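Local coordinates for early 35 kDa protein (Autographa californica nucleopolyhedrovirus, PDB 1P35), which inhibits host caspases and so blocks the apoptosis that viral infection sets off in insect cells, and also suppresses the host RNA interference response, at residues A[14-19]-A[26-31]; A[67-72]-A[196-201]; A[210-215]-A[288-293]; A[238-243]-A[267-272]. All coordinates share one frame; numbering follows the deposited sequence.

Contacts 1, 2 and 4 all reach the sheet framework of this mostly beta protein, while contact 3 ties helix 206-215 to the chain near the C-terminus. Contact 1 pairs neighbouring strands of a hairpin; contact 2 follows about 10 Å away, centre to centre, where helix 62-74 lies on strand 191-199, the parallel neighbour of strand 10-21. The centres of contacts 2 and 4 are about 12 Å apart. Contact 4 falls between the two halves of contact 3 in the sequence, and the two touch where Val213 packs on Ile241 and Phe268. Both faces of the strand framework thus gain helical cover: helix 62-74 at contact 2, helix 206-215 at contacts 3 and 4.

Contact 1: A[14-19]-A[26-31]; sequences IIRDCQ and ELVYIN. With PO4 (phosphate ion), chain D; EDO (1,2-ethanediol), chain G.
Arg16 and Glu26 both leave their strands with CG anti to the backbone N (chi1 -164° and 177°), and a bend at chi3 of Arg16 swings the guanidinium toward the carboxylate. NH2 meets Glu26 OE1 at 2.8 Å in a salt bridge, with the oxygen almost in the guanidinium plane but the N-H rather bent away from it. Water 1 sits beside the pair, accepting from Arg16 NE at 2.9 Å and lying in reach of Glu26 OE1. The other edge is taken up by small molecules: NH1 donates to a 1,2-ethanediol and, with NH2, to a phosphate, both probably from the crystallisation liquor. Lys58 of the same chain and Arg79 of the second subunit also bind that phosphate. The strands that carry these groups run antiparallel; the hydrogen-bonded pair Arg16-Val28 is closed by Val28 N to Arg16 O at 2.7 Å and Arg16 N to Val28 O at 2.9 Å. On the other face Ile15 lies alongside Tyr29, its CG1 3.8 Å from ring atom CD2, while its CG2 touches Leu27 CD1 at 3.8 Å. Asp17, on the same face, turns its carboxylate to Tyr170 and Arg25. This is the hairpin of strands 10-21 and 24-33: strand 191-199 runs parallel along one edge, strand 164-170 antiparallel along the other, and helix 62-74 packs on Ile14 and Arg16.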
# COMPACT_ATOMS: atom_id res chain seq x y z
N ILE A 14 4.98 1.37 -15.40
CA ILE A 14 4.00 2.36 -14.95
C ILE A 14 4.53 3.74 -15.34
O ILE A 14 5.67 4.08 -15.03
CB ILE A 14 3.84 2.27 -13.43
CG1 ILE A 14 3.48 0.81 -13.07
CG2 ILE A 14 2.71 3.16 -12.96
CD1 ILE A 14 3.28 0.56 -11.59
N ILE A 15 3.67 4.55 -15.95
CA ILE A 15 4.04 5.84 -16.46
C ILE A 15 3.05 6.89 -16.09
O ILE A 15 1.86 6.64 -16.06
CB ILE A 15 4.05 5.79 -18.01
CG1 ILE A 15 5.09 4.79 -18.50
CG2 ILE A 15 4.18 7.21 -18.60
CD1 ILE A 15 4.96 4.55 -20.05
N ARG A 16 3.58 8.09 -15.83
CA ARG A 16 2.73 9.24 -15.55
C ARG A 16 3.44 10.42 -16.19
O ARG A 16 4.67 10.56 -16.08
CB ARG A 16 2.55 9.51 -14.06
CG ARG A 16 1.39 10.44 -13.81
CD ARG A 16 1.28 10.97 -12.34
NE ARG A 16 2.41 11.82 -12.05
CZ ARG A 16 2.66 12.39 -10.88
NH1 ARG A 16 1.85 12.21 -9.85
NH2 ARG A 16 3.74 13.18 -10.76
N ASP A 17 2.68 11.27 -16.87
CA ASP A 17 3.26 12.44 -17.51
C ASP A 17 2.21 13.53 -17.34
O ASP A 17 1.10 13.40 -17.83
CB ASP A 17 3.55 12.15 -18.98
CG ASP A 17 4.23 13.30 -19.69
OD1 ASP A 17 3.61 14.37 -19.78
OD2 ASP A 17 5.38 13.13 -20.16
N CYS A 18 2.58 14.60 -16.62
CA CYS A 18 1.67 15.69 -16.31
C CYS A 18 2.26 17.07 -16.65
O CYS A 18 3.48 17.24 -16.69
CB CYS A 18 1.33 15.64 -14.80
SG CYS A 18 0.61 14.10 -14.11
N GLN A 19 1.39 18.05 -16.91
CA GLN A 19 1.80 19.42 -17.20
C GLN A 19 2.23 19.94 -15.83
O GLN A 19 1.54 19.68 -14.86
CB GLN A 19 0.61 20.24 -17.72
CG GLN A 19 0.95 21.56 -18.50
CD GLN A 19 1.66 21.34 -19.90
OE1 GLN A 19 1.19 20.58 -20.76
NE2 GLN A 19 2.76 22.06 -20.12
N GLU A 26 6.15 16.75 -16.54
CA GLU A 26 6.97 15.77 -15.83
C GLU A 26 6.62 14.33 -16.24
O GLU A 26 5.46 13.96 -16.41
CB GLU A 26 6.80 15.93 -14.30
CG GLU A 26 7.58 14.89 -13.49
CD GLU A 26 7.13 14.86 -12.02
OE1 GLU A 26 5.94 14.58 -11.78
OE2 GLU A 26 7.94 15.10 -11.11
N LEU A 27 7.67 13.54 -16.44
CA LEU A 27 7.54 12.17 -16.79
C LEU A 27 8.05 11.32 -15.62
O LEU A 27 9.18 11.53 -15.17
CB LEU A 27 8.37 11.83 -18.04
CG LEU A 27 8.34 10.31 -18.28
CD1 LEU A 27 6.91 9.92 -18.71
CD2 LEU A 27 9.32 9.89 -19.38
N VAL A 28 7.21 10.39 -15.16
CA VAL A 28 7.51 9.45 -14.11
C VAL A 28 7.43 8.14 -14.89
O VAL A 28 6.46 7.86 -15.64
CB VAL A 28 6.50 9.50 -12.94
CG1 VAL A 28 6.76 8.30 -12.01
CG2 VAL A 28 6.75 10.73 -12.09
N TYR A 29 8.48 7.35 -14.74
CA TYR A 29 8.57 6.14 -15.53
C TYR A 29 9.16 5.12 -14.56
O TYR A 29 10.25 5.33 -14.01
CB TYR A 29 9.51 6.38 -16.75
CG TYR A 29 9.51 5.24 -17.78
CD1 TYR A 29 10.15 4.06 -17.48
CD2 TYR A 29 8.80 5.33 -19.00
CE1 TYR A 29 10.11 2.97 -18.33
CE2 TYR A 29 8.74 4.21 -19.90
CZ TYR A 29 9.43 3.02 -19.52
OH TYR A 29 9.46 1.86 -20.29
N ILE A 30 8.41 4.02 -14.37
CA ILE A 30 8.75 2.95 -13.44
C ILE A 30 8.59 1.60 -14.14
O ILE A 30 7.59 1.35 -14.89
CB ILE A 30 7.74 2.91 -12.23
CG1 ILE A 30 7.85 4.15 -11.38
CG2 ILE A 30 7.96 1.71 -11.32
CD1 ILE A 30 6.42 4.75 -11.13
N ASN A 31 9.57 0.71 -13.93
CA ASN A 31 9.41 -0.64 -14.50
C ASN A 31 10.12 -1.66 -13.62
O ASN A 31 10.72 -1.30 -12.61
CB ASN A 31 9.92 -0.75 -15.96
CG ASN A 31 11.43 -0.58 -16.12
OD1 ASN A 31 12.20 -0.54 -15.14
ND2 ASN A 31 11.86 -0.45 -17.37
P PO4 D . 2.89 14.88 -7.12
O1 PO4 D . 3.74 15.32 -8.31
O2 PO4 D . 3.47 15.49 -5.86
O3 PO4 D . 1.45 15.33 -7.29
O4 PO4 D . 2.92 13.37 -7.07
C1 EDO G . -1.63 9.35 -9.42
O1 EDO G . -2.45 9.70 -8.27
C2 EDO G . -1.74 10.38 -10.51
O2 EDO G . -1.13 11.56 -10.06
O HOH W 1 4.23 13.21 -13.87

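Contact 2: A[67-72]-A[196-201]; sequences KSKVDE and VAYVDS. With EDO (1,2-ethanediol), chain G.
Val70 and Val196 make the apolar centre where the helix crosses the strand at close to a right angle (94°), their segment axes 7.9 Å apart. Val70 CG1 comes to 3.8 Å from Val196 CB, while its other branch, CG2, rests on the strand backbone, 3.5 Å from Ala197 O. Val70 CG1 is anti to the backbone N (chi1 175°), which directs the two methyls to separate places on the strand. Further along, Lys69 passes Tyr198 with CD 4.2 Å from ring atom CE2, and C2 of a 1,2-ethanediol, probably from the crystallisation liquor, sits over the centre of that ring, 3.9 Å above the plane. Among the polar contacts, O1 of the ethanediol takes a weak hydrogen bond from Lys69 NZ at 2.7 Å, and Arg16 holds the same molecule from the adjoining strand. Within the helix, Lys67 NZ forms a salt bridge with Asp71 OD2 at 3.3 Å, one turn on, and Asp71 also pairs with Lys280. Since no hydrogen bond joins helix 62-74 directly to strand 191-199 here, these segments are held by valine on valine, Val70 against the strand backbone, and the Lys69 aliphatic chain beside the Tyr198 ring; the Lys67-Asp71 pair is made within the helix and adds no bond across the contact.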
# COMPACT_ATOMS: atom_id res chain seq x y z
N LYS A 67 -0.95 3.30 -10.69
CA LYS A 67 -1.55 2.05 -11.03
C LYS A 67 -2.99 1.91 -10.50
O LYS A 67 -3.86 1.37 -11.19
CB LYS A 67 -0.64 0.92 -10.54
CG LYS A 67 -1.12 -0.44 -10.91
CD LYS A 67 -0.12 -1.56 -10.57
CE LYS A 67 -0.81 -2.90 -10.84
NZ LYS A 67 -1.63 -2.74 -12.11
N SER A 68 -3.26 2.39 -9.31
CA SER A 68 -4.60 2.29 -8.73
C SER A 68 -5.56 3.17 -9.46
O SER A 68 -6.74 2.84 -9.63
CB SER A 68 -4.58 2.71 -7.24
OG SER A 68 -5.86 3.12 -6.79
N LYS A 69 -5.08 4.34 -9.88
CA LYS A 69 -5.97 5.25 -10.55
C LYS A 69 -6.39 4.74 -11.93
O LYS A 69 -7.53 4.96 -12.35
CB LYS A 69 -5.35 6.65 -10.67
CG LYS A 69 -5.39 7.42 -9.36
CD LYS A 69 -5.15 8.89 -9.61
CE LYS A 69 -5.36 9.70 -8.34
NZ LYS A 69 -4.81 11.09 -8.47
N VAL A 70 -5.44 4.11 -12.62
CA VAL A 70 -5.69 3.57 -13.95
C VAL A 70 -6.65 2.42 -13.81
O VAL A 70 -7.70 2.44 -14.46
CB VAL A 70 -4.37 3.17 -14.67
CG1 VAL A 70 -4.68 2.49 -16.04
CG2 VAL A 70 -3.55 4.47 -14.93
N ASP A 71 -6.32 1.47 -12.93
CA ASP A 71 -7.18 0.32 -12.64
C ASP A 71 -8.60 0.71 -12.23
O ASP A 71 -9.54 0.00 -12.55
CB ASP A 71 -6.61 -0.58 -11.52
CG ASP A 71 -5.37 -1.35 -11.95
OD1 ASP A 71 -5.18 -1.51 -13.18
OD2 ASP A 71 -4.61 -1.84 -11.08
N GLU A 72 -8.81 1.83 -11.55
CA GLU A 72 -10.20 2.10 -11.17
C GLU A 72 -11.02 2.68 -12.33
O GLU A 72 -12.24 2.83 -12.22
CB GLU A 72 -10.28 3.03 -9.95
CG GLU A 72 -10.00 4.48 -10.26
CD GLU A 72 -10.19 5.40 -9.05
OE1 GLU A 72 -9.48 5.22 -8.02
OE2 GLU A 72 -11.04 6.31 -9.13
N VAL A 196 0.71 0.62 -17.79
CA VAL A 196 -0.43 1.48 -17.49
C VAL A 196 0.20 2.88 -17.52
O VAL A 196 1.40 3.04 -17.24
CB VAL A 196 -1.09 1.20 -16.07
CG1 VAL A 196 -1.69 -0.20 -16.03
CG2 VAL A 196 -0.07 1.30 -14.97
N ALA A 197 -0.60 3.87 -17.93
CA ALA A 197 -0.19 5.24 -18.01
C ALA A 197 -1.34 6.19 -17.66
O ALA A 197 -2.54 5.93 -17.90
CB ALA A 197 0.35 5.57 -19.40
N TYR A 198 -0.94 7.30 -17.05
CA TYR A 198 -1.83 8.36 -16.65
C TYR A 198 -1.18 9.61 -17.30
O TYR A 198 -0.01 9.88 -17.04
CB TYR A 198 -1.82 8.47 -15.09
CG TYR A 198 -2.62 9.63 -14.54
CD1 TYR A 198 -2.14 10.94 -14.67
CD2 TYR A 198 -3.87 9.43 -13.92
CE1 TYR A 198 -2.86 12.03 -14.19
CE2 TYR A 198 -4.62 10.51 -13.42
CZ TYR A 198 -4.10 11.82 -13.55
OH TYR A 198 -4.73 12.90 -12.97
N VAL A 199 -1.92 10.34 -18.15
CA VAL A 199 -1.35 11.53 -18.85
C VAL A 199 -2.40 12.63 -18.84
O VAL A 199 -3.50 12.39 -19.33
CB VAL A 199 -0.98 11.26 -20.33
CG1 VAL A 199 -0.20 12.46 -20.88
CG2 VAL A 199 -0.13 9.96 -20.47
N ASP A 200 -2.09 13.81 -18.29
CA ASP A 200 -3.08 14.88 -18.22
C ASP A 200 -2.78 16.03 -19.16
O ASP A 200 -1.75 16.05 -19.80
CB ASP A 200 -3.25 15.41 -16.78
CG ASP A 200 -2.04 16.20 -16.24
OD1 ASP A 200 -1.32 16.87 -17.00
OD2 ASP A 200 -1.86 16.20 -14.99
N SER A 201 -3.74 16.95 -19.26
CA SER A 201 -3.66 18.11 -20.13
C SER A 201 -3.42 17.71 -21.56
O SER A 201 -2.59 18.33 -22.25
CB SER A 201 -2.57 19.08 -19.67
OG SER A 201 -2.61 19.23 -18.26
C1 EDO G . -1.63 9.35 -9.42
O1 EDO G . -2.45 9.70 -8.27
C2 EDO G . -1.74 10.38 -10.51
O2 EDO G . -1.13 11.56 -10.06

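Contact 3: A[210-215]-A[288-293]; sequences EEFVQS and LNKNVI. With EDO (1,2-ethanediol), chain F.
Leu288 approaches the C-terminal part of helix 206-215 from an extended, non-helical piece of chain, its CA 6.5 Å from that of Ser215. The leucine carries the centre of the contact: CD1 reaches in against the helix backbone, 3.3 Å from Glu211 O, and also lies 3.4 Å from Ser215 OG. The Glu211 side chain passes it at about a right angle, CG 3.6 Å from the same methyl. Ser215 OG lies between its backbone N and carbonyl carbon (chi1 78°), turned back along the helix so that it donates to Phe212 O at 2.6 Å; it has a further partner in Ser286 OG. The carbonyl oxygen of Ser215 accepts from a 1,2-ethanediol, probably carried over from crystallisation. The helix here lies against the segment leading into strand 292-295, which pairs with strand 176-179 in a small antiparallel sheet, and its far side faces the hairpin of strands 238-249 and 259-271. Glu211 then reaches over to Lys290, whose chain bends at chi3 (-71°) to bring the ammonium within 3.1 Å of OE1, NZ to OE1, in a salt bridge. The ammonium meets OE1 on the syn side, 33° out of the carboxylate plane. Phe212 takes the next place along the segment: Lys290 O lies at the edge of its ring, in plane and 3.5 Å from CE2, and CG of the same lysine lies by that ring atom. Ring atom CD2 packs 4.0 Å from Val292 CG2, and Phe181 flanks that valine.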
# COMPACT_ATOMS: atom_id res chain seq x y z
N GLU A 210 -7.87 4.15 -31.77
CA GLU A 210 -8.55 3.02 -32.46
C GLU A 210 -7.52 2.12 -33.08
O GLU A 210 -7.55 0.91 -32.91
CB GLU A 210 -9.51 3.51 -33.56
CG GLU A 210 -10.74 4.21 -32.98
CD GLU A 210 -11.74 4.61 -34.05
OE1 GLU A 210 -12.22 3.70 -34.78
OE2 GLU A 210 -12.05 5.82 -34.13
N GLU A 211 -6.59 2.74 -33.80
CA GLU A 211 -5.53 1.95 -34.42
C GLU A 211 -4.76 1.11 -33.38
O GLU A 211 -4.40 -0.02 -33.64
CB GLU A 211 -4.54 2.88 -35.13
CG GLU A 211 -3.28 2.13 -35.62
CD GLU A 211 -2.22 3.03 -36.23
OE1 GLU A 211 -1.86 4.09 -35.64
OE2 GLU A 211 -1.70 2.66 -37.30
N PHE A 212 -4.45 1.70 -32.23
CA PHE A 212 -3.66 0.96 -31.23
C PHE A 212 -4.50 -0.22 -30.66
O PHE A 212 -4.04 -1.37 -30.60
CB PHE A 212 -3.19 1.95 -30.11
CG PHE A 212 -1.87 1.58 -29.50
CD1 PHE A 212 -1.76 0.45 -28.67
CD2 PHE A 212 -0.73 2.31 -29.78
CE1 PHE A 212 -0.51 0.06 -28.14
CE2 PHE A 212 0.52 1.92 -29.26
CZ PHE A 212 0.63 0.80 -28.44
N VAL A 213 -5.76 0.07 -30.27
CA VAL A 213 -6.63 -0.96 -29.69
C VAL A 213 -7.00 -2.11 -30.65
O VAL A 213 -7.02 -3.28 -30.23
CB VAL A 213 -7.89 -0.32 -29.09
CG1 VAL A 213 -8.89 -1.39 -28.58
CG2 VAL A 213 -7.47 0.60 -27.90
N GLN A 214 -7.26 -1.79 -31.93
CA GLN A 214 -7.61 -2.81 -32.94
C GLN A 214 -6.46 -3.81 -33.12
O GLN A 214 -6.70 -4.99 -33.43
CB GLN A 214 -7.89 -2.14 -34.31
CG GLN A 214 -9.11 -1.31 -34.31
CD GLN A 214 -9.27 -0.47 -35.59
OE1 GLN A 214 -8.37 -0.38 -36.44
NE2 GLN A 214 -10.40 0.18 -35.69
N SER A 215 -5.22 -3.34 -32.94
CA SER A 215 -4.02 -4.18 -33.10
C SER A 215 -3.76 -5.12 -31.90
O SER A 215 -2.98 -6.09 -32.00
CB SER A 215 -2.77 -3.31 -33.27
OG SER A 215 -2.32 -2.78 -32.02
N LEU A 288 1.90 -3.82 -33.67
CA LEU A 288 2.21 -2.38 -33.66
C LEU A 288 3.19 -2.16 -32.49
O LEU A 288 2.89 -2.51 -31.35
CB LEU A 288 0.94 -1.52 -33.34
CG LEU A 288 0.06 -0.90 -34.42
CD1 LEU A 288 -1.11 -0.15 -33.79
CD2 LEU A 288 0.89 0.08 -35.27
N ASN A 289 4.34 -1.58 -32.78
CA ASN A 289 5.35 -1.28 -31.76
C ASN A 289 5.60 0.20 -31.87
O ASN A 289 6.51 0.62 -32.57
CB ASN A 289 6.66 -2.01 -32.03
CG ASN A 289 7.73 -1.63 -31.03
OD1 ASN A 289 7.44 -1.47 -29.85
ND2 ASN A 289 8.96 -1.50 -31.48
N LYS A 290 4.77 1.01 -31.23
CA LYS A 290 4.94 2.45 -31.34
C LYS A 290 4.57 3.31 -30.10
O LYS A 290 3.90 2.84 -29.17
CB LYS A 290 4.15 2.94 -32.59
CG LYS A 290 2.69 2.59 -32.59
CD LYS A 290 1.90 3.23 -33.77
CE LYS A 290 1.71 4.74 -33.65
NZ LYS A 290 0.88 5.29 -34.77
N ASN A 291 5.03 4.57 -30.09
CA ASN A 291 4.67 5.47 -28.99
C ASN A 291 3.31 6.10 -29.34
O ASN A 291 2.82 6.01 -30.45
CB ASN A 291 5.74 6.59 -28.86
CG ASN A 291 7.13 6.02 -28.55
OD1 ASN A 291 7.24 5.06 -27.78
ND2 ASN A 291 8.18 6.62 -29.13
N VAL A 292 2.69 6.73 -28.36
CA VAL A 292 1.43 7.43 -28.58
C VAL A 292 1.89 8.88 -28.51
O VAL A 292 2.62 9.25 -27.59
CB VAL A 292 0.42 7.10 -27.46
CG1 VAL A 292 -0.66 8.14 -27.40
CG2 VAL A 292 -0.17 5.72 -27.70
N ILE A 293 1.53 9.69 -29.50
CA ILE A 293 1.98 11.08 -29.53
C ILE A 293 0.73 11.96 -29.56
O ILE A 293 -0.13 11.79 -30.44
CB ILE A 293 2.95 11.26 -30.77
CG1 ILE A 293 4.13 10.27 -30.58
CG2 ILE A 293 3.50 12.70 -30.86
CD1 ILE A 293 5.29 10.32 -31.59
C1 EDO F . -1.01 -8.97 -34.69
O1 EDO F . -1.80 -10.18 -34.83
C2 EDO F . -1.95 -7.81 -34.50
O2 EDO F . -1.24 -6.72 -33.92

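Contact 4: A[238-243]-A[267-272]; sequences KSMIYK and GFIYDK
Lys238 leans across Asp271, its partner in an antiparallel non-hydrogen-bonded pair. From the backbone outward, its CB lies 3.5 Å from Tyr270 O and CG stays near the same oxygen, a little farther off; CD then comes 4.3 Å from Ile269 CG2, and a turn at chi4 (-54°) swings NZ over to Asp271. There NZ and OD2 form a salt bridge at 3.3 Å, while water 2 accepts from NZ at 2.8 Å and gives a weak bond to OD2. The other carboxylate oxygen, OD1, is engaged by the backbone N atoms of Lys273 and Ser274, which probably helps to fix the carboxylate's rotation. Further along the same face, Met240 CG meets Ile269 CG1 at 3.9 Å. The strands are stitched by hydrogen-bonded pairs at Ser239-Tyr270 and Ile241-Phe268; Ile241 N to Phe268 O is almost straight at 177°. The chain turns a corner at Gly267, with backbone angles at which a CB would jam against the carbonyl oxygen of the residue before it; a CB would also run into Ile241 O across the strands, and both call for glycine. On the opposite face lie Ser239, Ile241, Phe268 and Tyr270. The hairpin of strands 238-249 and 259-271 has strand 227-234 beside the first and strand 276-282 beside the second, while helix 206-215 packs on the Ile241 and Phe268 face, Phe209 stacking on Phe268.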
# COMPACT_ATOMS: atom_id res chain seq x y z
N LYS A 238 -16.72 10.75 -20.66
CA LYS A 238 -15.62 9.88 -21.05
C LYS A 238 -15.74 9.27 -22.45
O LYS A 238 -16.84 9.08 -22.97
CB LYS A 238 -15.44 8.73 -20.04
CG LYS A 238 -15.33 9.15 -18.57
CD LYS A 238 -15.07 7.95 -17.64
CE LYS A 238 -15.12 8.36 -16.15
NZ LYS A 238 -14.20 9.49 -15.84
N SER A 239 -14.58 8.98 -23.05
CA SER A 239 -14.48 8.29 -24.32
C SER A 239 -13.69 7.02 -23.97
O SER A 239 -12.68 7.07 -23.28
CB SER A 239 -13.72 9.12 -25.36
OG SER A 239 -14.45 10.30 -25.71
N MET A 240 -14.20 5.87 -24.40
CA MET A 240 -13.58 4.61 -24.10
C MET A 240 -13.38 3.81 -25.37
O MET A 240 -14.36 3.48 -26.09
CB MET A 240 -14.44 3.78 -23.09
CG MET A 240 -14.70 4.42 -21.76
SD MET A 240 -16.47 4.83 -21.46
CE MET A 240 -16.70 6.17 -22.54
N ILE A 241 -12.12 3.47 -25.63
CA ILE A 241 -11.76 2.71 -26.80
C ILE A 241 -10.94 1.53 -26.25
O ILE A 241 -9.81 1.69 -25.86
CB ILE A 241 -10.98 3.65 -27.78
CG1 ILE A 241 -11.93 4.74 -28.32
CG2 ILE A 241 -10.41 2.89 -28.95
CD1 ILE A 241 -11.19 5.81 -29.18
N TYR A 242 -11.54 0.34 -26.23
CA TYR A 242 -10.90 -0.82 -25.64
C TYR A 242 -11.40 -2.17 -26.16
O TYR A 242 -12.36 -2.26 -26.93
CB TYR A 242 -11.13 -0.80 -24.11
CG TYR A 242 -12.60 -0.88 -23.72
CD1 TYR A 242 -13.43 0.23 -23.80
CD2 TYR A 242 -13.18 -2.08 -23.30
CE1 TYR A 242 -14.79 0.15 -23.45
CE2 TYR A 242 -14.55 -2.16 -22.95
CZ TYR A 242 -15.34 -1.03 -23.03
OH TYR A 242 -16.68 -1.09 -22.70
N LYS A 243 -10.72 -3.23 -25.74
CA LYS A 243 -11.16 -4.56 -26.07
C LYS A 243 -11.44 -5.22 -24.72
O LYS A 243 -10.86 -4.82 -23.69
CB LYS A 243 -10.10 -5.31 -26.83
CG LYS A 243 -10.12 -5.04 -28.31
CD LYS A 243 -9.00 -5.74 -29.05
CE LYS A 243 -9.22 -5.59 -30.58
NZ LYS A 243 -8.21 -6.35 -31.26
N GLY A 267 -6.95 -0.82 -23.16
CA GLY A 267 -7.16 0.27 -24.10
C GLY A 267 -6.93 1.65 -23.52
O GLY A 267 -6.02 1.86 -22.72
N PHE A 268 -7.78 2.58 -23.95
CA PHE A 268 -7.70 3.98 -23.61
C PHE A 268 -9.05 4.51 -23.08
O PHE A 268 -10.12 4.29 -23.70
CB PHE A 268 -7.33 4.78 -24.89
CG PHE A 268 -6.01 4.41 -25.48
CD1 PHE A 268 -5.83 3.18 -26.10
CD2 PHE A 268 -4.91 5.26 -25.33
CE1 PHE A 268 -4.54 2.78 -26.56
CE2 PHE A 268 -3.63 4.88 -25.77
CZ PHE A 268 -3.44 3.62 -26.40
N ILE A 269 -8.99 5.19 -21.95
CA ILE A 269 -10.17 5.80 -21.36
C ILE A 269 -9.80 7.26 -21.26
O ILE A 269 -8.80 7.62 -20.61
CB ILE A 269 -10.50 5.23 -19.97
CG1 ILE A 269 -11.18 3.86 -20.13
CG2 ILE A 269 -11.43 6.21 -19.21
CD1 ILE A 269 -11.28 3.03 -18.81
N TYR A 270 -10.61 8.12 -21.90
CA TYR A 270 -10.32 9.53 -21.88
C TYR A 270 -11.41 10.32 -21.16
O TYR A 270 -12.61 10.20 -21.44
CB TYR A 270 -10.15 10.05 -23.31
CG TYR A 270 -9.83 11.52 -23.34
CD1 TYR A 270 -8.59 11.98 -22.93
CD2 TYR A 270 -10.76 12.46 -23.78
CE1 TYR A 270 -8.27 13.32 -22.94
CE2 TYR A 270 -10.45 13.82 -23.80
CZ TYR A 270 -9.19 14.23 -23.38
OH TYR A 270 -8.82 15.55 -23.36
N ASP A 271 -10.98 11.12 -20.19
CA ASP A 271 -11.93 11.92 -19.44
C ASP A 271 -12.01 13.29 -20.09
O ASP A 271 -11.12 14.12 -19.92
CB ASP A 271 -11.51 12.00 -17.98
CG ASP A 271 -12.54 12.69 -17.11
OD1 ASP A 271 -13.26 13.57 -17.64
OD2 ASP A 271 -12.60 12.35 -15.90
N LYS A 272 -13.08 13.49 -20.86
CA LYS A 272 -13.34 14.74 -21.59
C LYS A 272 -13.44 15.95 -20.66
O LYS A 272 -13.23 17.08 -21.09
CB LYS A 272 -14.67 14.64 -22.35
CG LYS A 272 -14.84 13.48 -23.33
CD LYS A 272 -16.28 13.44 -23.79
CE LYS A 272 -16.58 12.24 -24.67
NZ LYS A 272 -18.03 12.21 -25.02
O HOH W 2 -15.72 11.77 -16.11